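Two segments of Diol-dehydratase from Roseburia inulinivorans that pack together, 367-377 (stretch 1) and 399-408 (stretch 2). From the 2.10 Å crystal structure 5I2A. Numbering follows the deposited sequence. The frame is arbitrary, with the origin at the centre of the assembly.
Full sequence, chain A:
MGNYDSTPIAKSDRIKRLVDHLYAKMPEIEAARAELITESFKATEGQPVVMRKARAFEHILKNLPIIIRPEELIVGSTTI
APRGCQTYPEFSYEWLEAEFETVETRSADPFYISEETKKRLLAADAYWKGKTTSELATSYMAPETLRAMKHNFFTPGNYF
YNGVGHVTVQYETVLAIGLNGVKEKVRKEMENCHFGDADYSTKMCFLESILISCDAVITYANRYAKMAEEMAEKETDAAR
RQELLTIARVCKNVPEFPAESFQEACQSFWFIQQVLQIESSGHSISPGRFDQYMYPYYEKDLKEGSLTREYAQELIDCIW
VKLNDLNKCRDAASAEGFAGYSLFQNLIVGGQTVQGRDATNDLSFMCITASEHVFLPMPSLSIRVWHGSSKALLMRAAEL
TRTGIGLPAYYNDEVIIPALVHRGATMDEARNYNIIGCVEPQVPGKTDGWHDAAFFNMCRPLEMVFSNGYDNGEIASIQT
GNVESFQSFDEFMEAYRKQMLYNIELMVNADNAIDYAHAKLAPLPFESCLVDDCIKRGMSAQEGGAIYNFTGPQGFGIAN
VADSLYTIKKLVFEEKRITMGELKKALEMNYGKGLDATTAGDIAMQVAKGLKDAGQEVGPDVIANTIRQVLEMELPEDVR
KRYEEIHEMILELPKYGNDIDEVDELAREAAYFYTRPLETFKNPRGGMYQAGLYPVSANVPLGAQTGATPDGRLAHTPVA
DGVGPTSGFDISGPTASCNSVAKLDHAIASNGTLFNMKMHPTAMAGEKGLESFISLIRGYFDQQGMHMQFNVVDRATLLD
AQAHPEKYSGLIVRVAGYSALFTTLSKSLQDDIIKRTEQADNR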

ATOM      1  N   CYS A 367      11.291  42.399   6.707  1.00 15.06           N
ATOM      2  CA  CYS A 367      11.810  41.063   7.010  1.00 15.51           C
ATOM      3  C   CYS A 367      13.304  41.126   7.339  1.00 14.58           C
ATOM      4  O   CYS A 367      13.779  40.476   8.264  1.00 15.86           O
ATOM      5  CB  CYS A 367      11.548  40.113   5.837  1.00 12.20           C
ATOM      6  SG  CYS A 367       9.795  39.704   5.606  1.00 17.13           S
ATOM      7  N   ILE A 368      14.042  41.926   6.586  1.00 16.32           N
ATOM      8  CA  ILE A 368      15.452  42.129   6.875  1.00 16.17           C
ATOM      9  C   ILE A 368      15.637  42.796   8.258  1.00 17.23           C
ATOM     10  O   ILE A 368      16.499  42.411   9.043  1.00 14.35           O
ATOM     11  CB  ILE A 368      16.119  42.980   5.784  1.00 15.75           C
ATOM     12  CG1 ILE A 368      16.098  42.236   4.449  1.00 15.57           C
ATOM     13  CG2 ILE A 368      17.542  43.321   6.168  1.00 18.57           C
ATOM     14  CD1 ILE A 368      16.636  43.038   3.283  1.00 15.02           C
ATOM     15  N   THR A 369      14.792  43.772   8.557  1.00 18.23           N
ATOM     16  CA  THR A 369      14.855  44.471   9.837  1.00 17.95           C
ATOM     17  C   THR A 369      14.561  43.500  10.976  1.00 16.73           C
ATOM     18  O   THR A 369      15.201  43.546  12.032  1.00 18.70           O
ATOM     19  CB  THR A 369      13.866  45.661   9.882  1.00 18.96           C
ATOM     20  OG1 THR A 369      14.272  46.666   8.943  1.00 18.58           O
ATOM     21  CG2 THR A 369      13.820  46.284  11.275  1.00 18.04           C
ATOM     22  N   ALA A 370      13.598  42.613  10.761  1.00 16.14           N
ATOM     23  CA  ALA A 370      13.222  41.677  11.808  1.00 15.35           C
ATOM     24  C   ALA A 370      14.393  40.753  12.161  1.00 15.05           C
ATOM     25  O   ALA A 370      14.613  40.449  13.328  1.00 17.73           O
ATOM     26  CB  ALA A 370      11.991  40.868  11.399  1.00 12.22           C
ATOM     27  N   SER A 371      15.162  40.342  11.164  1.00 14.87           N
ATOM     28  CA  SER A 371      16.374  39.563  11.425  1.00 17.02           C
ATOM     29  C   SER A 371      17.391  40.354  12.264  1.00 21.28           C
ATOM     30  O   SER A 371      18.090  39.794  13.101  1.00 15.91           O
ATOM     31  CB  SER A 371      17.007  39.125  10.104  1.00 13.99           C
ATOM     32  OG  SER A 371      16.209  38.157   9.451  1.00 16.68           O
ATOM     33  N   GLU A 372      17.473  41.660  12.029  1.00 17.41           N
ATOM     34  CA  GLU A 372      18.377  42.507  12.802  1.00 18.21           C
ATOM     35  C   GLU A 372      17.837  42.699  14.222  1.00 16.35           C
ATOM     36  O   GLU A 372      18.581  42.617  15.186  1.00 18.35           O
ATOM     37  CB  GLU A 372      18.569  43.858  12.102  1.00 16.69           C
ATOM     38  CG  GLU A 372      19.645  44.726  12.680  1.00 29.49           C
ATOM     39  CD  GLU A 372      20.043  45.851  11.726  1.00 44.90           C
ATOM     40  OE1 GLU A 372      19.224  46.226  10.852  1.00 40.58           O
ATOM     41  OE2 GLU A 372      21.184  46.350  11.842  1.00 53.75           O
ATOM     42  N   HIS A 373      16.533  42.931  14.336  1.00 15.79           N
ATOM     43  CA  HIS A 373      15.885  43.112  15.631  1.00 17.76           C
ATOM     44  C   HIS A 373      16.022  41.885  16.535  1.00 19.43           C
ATOM     45  O   HIS A 373      16.464  41.983  17.678  1.00 16.61           O
ATOM     46  CB  HIS A 373      14.396  43.423  15.451  1.00 20.08           C
ATOM     47  CG  HIS A 373      14.104  44.839  15.060  1.00 18.30           C
ATOM     48  ND1 HIS A 373      12.816  45.312  14.895  1.00 16.08           N
ATOM     49  CD2 HIS A 373      14.923  45.879  14.778  1.00 14.45           C
ATOM     50  CE1 HIS A 373      12.859  46.585  14.553  1.00 19.56           C
ATOM     51  NE2 HIS A 373      14.126  46.954  14.473  1.00 19.29           N
ATOM     52  N   VAL A 374      15.628  40.727  16.019  1.00 16.29           N
ATOM     53  CA  VAL A 374      15.587  39.521  16.832  1.00 13.44           C
ATOM     54  C   VAL A 374      16.980  38.928  16.957  1.00 15.76           C
ATOM     55  O   VAL A 374      17.344  38.420  18.000  1.00 16.57           O
ATOM     56  CB  VAL A 374      14.596  38.486  16.242  1.00 17.46           C
ATOM     57  CG1 VAL A 374      14.609  37.197  17.043  1.00 11.93           C
ATOM     58  CG2 VAL A 374      13.184  39.086  16.221  1.00 16.27           C
ATOM     59  N   PHE A 375      17.749  39.020  15.876  1.00 18.24           N
ATOM     60  CA  PHE A 375      19.133  38.556  15.811  1.00 16.94           C
ATOM     61  C   PHE A 375      19.331  37.120  16.310  1.00 17.04           C
ATOM     62  O   PHE A 375      20.290  36.828  17.021  1.00 14.34           O
ATOM     63  CB  PHE A 375      20.063  39.509  16.581  1.00 16.79           C
ATOM     64  CG  PHE A 375      21.380  39.752  15.885  1.00 18.90           C
ATOM     65  CD1 PHE A 375      21.513  40.775  14.964  1.00 15.75           C
ATOM     66  CD2 PHE A 375      22.467  38.932  16.123  1.00 16.09           C
ATOM     67  CE1 PHE A 375      22.713  40.990  14.313  1.00 18.76           C
ATOM     68  CE2 PHE A 375      23.665  39.137  15.472  1.00 18.63           C
ATOM     69  CZ  PHE A 375      23.789  40.166  14.563  1.00 17.74           C
ATOM     70  N   LEU A 376      18.426  36.232  15.906  1.00 14.42           N
ATOM     71  CA  LEU A 376      18.502  34.810  16.241  1.00 11.10           C
ATOM     72  C   LEU A 376      18.819  34.014  14.965  1.00 16.35           C
ATOM     73  O   LEU A 376      18.776  34.574  13.876  1.00 15.19           O
ATOM     74  CB  LEU A 376      17.185  34.350  16.867  1.00 11.91           C
ATOM     75  CG  LEU A 376      17.009  34.786  18.323  1.00 15.08           C
ATOM     76  CD1 LEU A 376      15.693  34.231  18.873  1.00 13.40           C
ATOM     77  CD2 LEU A 376      18.216  34.343  19.172  1.00 14.13           C
ATOM     78  N   PRO A 377      19.147  32.714  15.089  1.00 13.75           N
ATOM     79  CA  PRO A 377      19.491  31.952  13.881  1.00 14.46           C
ATOM     80  C   PRO A 377      18.370  31.844  12.839  1.00 14.20           C
ATOM     81  O   PRO A 377      18.654  31.882  11.655  1.00 14.66           O
ATOM     82  CB  PRO A 377      19.819  30.566  14.436  1.00 14.38           C
ATOM     83  CG  PRO A 377      20.343  30.849  15.808  1.00 13.37           C
ATOM     84  CD  PRO A 377      19.470  31.960  16.312  1.00 13.70           C
TER
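Stretch 2 399-408: ELTRTGIGLP

Stretch 2 enters as the last part of a helix that runs broadly alongside the helix of stretch 1 and in the same sense; its chain reaches Phe375 at Ile405, then doubles back so that Leu407 lies by Ser371. Glu372 CA is 6.8 Å from Leu400 CA, and Phe375 CA is 7.3 Å from Ile405 CA. No hydrogen bond links the two stretches; the contact, burying 456 Å² in total, is made by the side chains of stretch 2 against side chains and backbone of stretch 1.

Leu400 points toward stretch 1 and, with chi1 t and chi2 p, spreads its methyls over the helix. Its CD2 lies 3.9 Å from both Ile368 CG2 and Ser371 CB, while its CD1 rests 4.0 Å from Glu372 CB. The t,t side chain of Glu372 is extended, with OE1 hydrogen-bonded elsewhere in the structure and OE2 4.1 Å from Thr403 CG2.

After the helix, Gly404 takes positive phi (91°) with psi near zero, a conformation in which a CB would be jammed against the carbonyl O of Thr403. Gly406 also has positive phi (85°), and an extended Leu407 leads into a cis peptide bond before Pro408. Thr401, with chi1 m, donates from OG1 to Leu407 O at 2.8 Å, linking helix to returning loop. Thr403 adopts chi1 p, which lets its OG1 donate to Leu400 O at 2.7 Å; the same OG1 weakly accepts from Ile405 N at 3.3 Å. The hydroxyl is therefore tied to the backbone of its own stretch, and Phe375 CE1 lies 3.6 Å from Thr403 OG1.

Phe375 leaves its helix with positive phi (50°). Its CA-to-CB bond points sideways, but chi1 of -140°, between wells, and chi2 of 89° bring the ring nearer to stretch 2. Ile405, extended in t,t, places CD1 over one face of the Phe375 ring, 3.7 Å from the centroid, a CH-pi contact. Ile405 CD1 also lies 3.7 Å from Ser371 O.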

ATOM      1  N   GLU A 399      23.869  45.415   4.347  1.00 17.33           N
ATOM      2  CA  GLU A 399      23.953  45.943   5.703  1.00 18.00           C
ATOM      3  C   GLU A 399      23.722  44.858   6.746  1.00 16.03           C
ATOM      4  O   GLU A 399      24.400  44.820   7.769  1.00 16.08           O
ATOM      5  CB  GLU A 399      22.935  47.071   5.913  1.00 17.96           C
ATOM      6  CG  GLU A 399      23.290  48.369   5.200  1.00 24.65           C
ATOM      7  CD  GLU A 399      22.111  49.340   5.095  1.00 27.19           C
ATOM      8  OE1 GLU A 399      22.245  50.363   4.389  1.00 33.70           O
ATOM      9  OE2 GLU A 399      21.052  49.076   5.703  1.00 23.92           O
ATOM     10  N   LEU A 400      22.752  43.988   6.489  1.00 14.61           N
ATOM     11  CA  LEU A 400      22.501  42.881   7.395  1.00 14.60           C
ATOM     12  C   LEU A 400      23.684  41.920   7.403  1.00 13.16           C
ATOM     13  O   LEU A 400      24.118  41.484   8.456  1.00 14.93           O
ATOM     14  CB  LEU A 400      21.220  42.132   7.021  1.00 15.49           C
ATOM     15  CG  LEU A 400      20.794  41.039   7.999  1.00 14.32           C
ATOM     16  CD1 LEU A 400      20.470  41.626   9.365  1.00 17.74           C
ATOM     17  CD2 LEU A 400      19.591  40.276   7.447  1.00 13.48           C
ATOM     18  N   THR A 401      24.207  41.599   6.224  1.00 14.39           N
ATOM     19  CA  THR A 401      25.332  40.678   6.141  1.00 14.96           C
ATOM     20  C   THR A 401      26.539  41.224   6.911  1.00 19.04           C
ATOM     21  O   THR A 401      27.246  40.483   7.581  1.00 17.74           O
ATOM     22  CB  THR A 401      25.720  40.399   4.682  1.00 13.45           C
ATOM     23  OG1 THR A 401      24.581  39.884   3.987  1.00 16.77           O
ATOM     24  CG2 THR A 401      26.852  39.385   4.605  1.00 13.91           C
ATOM     25  N   ARG A 402      26.743  42.534   6.827  1.00 17.09           N
ATOM     26  CA  ARG A 402      27.844  43.194   7.511  1.00 16.90           C
ATOM     27  C   ARG A 402      27.791  42.984   9.032  1.00 17.39           C
ATOM     28  O   ARG A 402      28.826  42.952   9.675  1.00 17.18           O
ATOM     29  CB  ARG A 402      27.834  44.692   7.178  1.00 16.74           C
ATOM     30  CG  ARG A 402      28.955  45.509   7.808  1.00 17.17           C
ATOM     31  CD  ARG A 402      28.450  46.931   7.979  1.00 25.59           C
ATOM     32  NE  ARG A 402      28.878  47.776   6.906  1.00 27.17           N
ATOM     33  CZ  ARG A 402      28.293  48.907   6.526  1.00 22.64           C
ATOM     34  NH1 ARG A 402      27.182  49.361   7.099  1.00 21.51           N
ATOM     35  NH2 ARG A 402      28.834  49.570   5.531  1.00 17.77           N
ATOM     36  N   THR A 403      26.597  42.816   9.602  1.00 16.82           N
ATOM     37  CA  THR A 403      26.511  42.577  11.045  1.00 19.20           C
ATOM     38  C   THR A 403      27.166  41.267  11.454  1.00 18.06           C
ATOM     39  O   THR A 403      27.389  41.047  12.638  1.00 17.33           O
ATOM     40  CB  THR A 403      25.059  42.539  11.570  1.00 16.61           C
ATOM     41  OG1 THR A 403      24.431  41.336  11.125  1.00 18.35           O
ATOM     42  CG2 THR A 403      24.254  43.781  11.136  1.00 14.50           C
ATOM     43  N   GLY A 404      27.448  40.386  10.491  1.00 14.59           N
ATOM     44  CA  GLY A 404      28.059  39.105  10.818  1.00 14.88           C
ATOM     45  C   GLY A 404      27.077  37.969  11.080  1.00 17.74           C
ATOM     46  O   GLY A 404      27.474  36.824  11.307  1.00 15.79           O
ATOM     47  N   ILE A 405      25.788  38.280  11.024  1.00 13.08           N
ATOM     48  CA  ILE A 405      24.754  37.298  11.296  1.00 11.57           C
ATOM     49  C   ILE A 405      24.623  36.230  10.187  1.00 17.82           C
ATOM     50  O   ILE A 405      23.958  35.213  10.381  1.00 14.59           O
ATOM     51  CB  ILE A 405      23.396  37.994  11.516  1.00 15.34           C
ATOM     52  CG1 ILE A 405      22.433  37.087  12.279  1.00 13.80           C
ATOM     53  CG2 ILE A 405      22.804  38.487  10.193  1.00 13.95           C
ATOM     54  CD1 ILE A 405      21.137  37.753  12.619  1.00 20.24           C
ATOM     55  N   GLY A 406      25.268  36.456   9.043  1.00 14.31           N
ATOM     56  CA  GLY A 406      25.311  35.475   7.976  1.00 15.52           C
ATOM     57  C   GLY A 406      24.107  35.526   7.054  1.00 16.03           C
ATOM     58  O   GLY A 406      23.937  34.661   6.199  1.00 16.49           O
ATOM     59  N   LEU A 407      23.288  36.558   7.223  1.00 15.48           N
ATOM     60  CA  LEU A 407      22.040  36.714   6.482  1.00 16.08           C
ATOM     61  C   LEU A 407      22.027  37.992   5.637  1.00 15.01           C
ATOM     62  O   LEU A 407      22.755  38.937   5.926  1.00 17.96           O
ATOM     63  CB  LEU A 407      20.853  36.728   7.457  1.00 13.34           C
ATOM     64  CG  LEU A 407      20.680  35.537   8.404  1.00 15.60           C
ATOM     65  CD1 LEU A 407      19.513  35.788   9.359  1.00 13.21           C
ATOM     66  CD2 LEU A 407      20.454  34.243   7.615  1.00 14.29           C
ATOM     67  N   PRO A 408      21.219  38.019   4.567  1.00 13.37           N
ATOM     68  CA  PRO A 408      20.515  36.867   4.003  1.00 12.14           C
ATOM     69  C   PRO A 408      21.492  36.059   3.187  1.00 14.97           C
ATOM     70  O   PRO A 408      22.601  36.536   2.962  1.00 14.45           O
ATOM     71  CB  PRO A 408      19.454  37.498   3.114  1.00 13.21           C
ATOM     72  CG  PRO A 408      20.104  38.796   2.661  1.00 18.49           C
ATOM     73  CD  PRO A 408      20.997  39.250   3.787  1.00 12.66           C
TER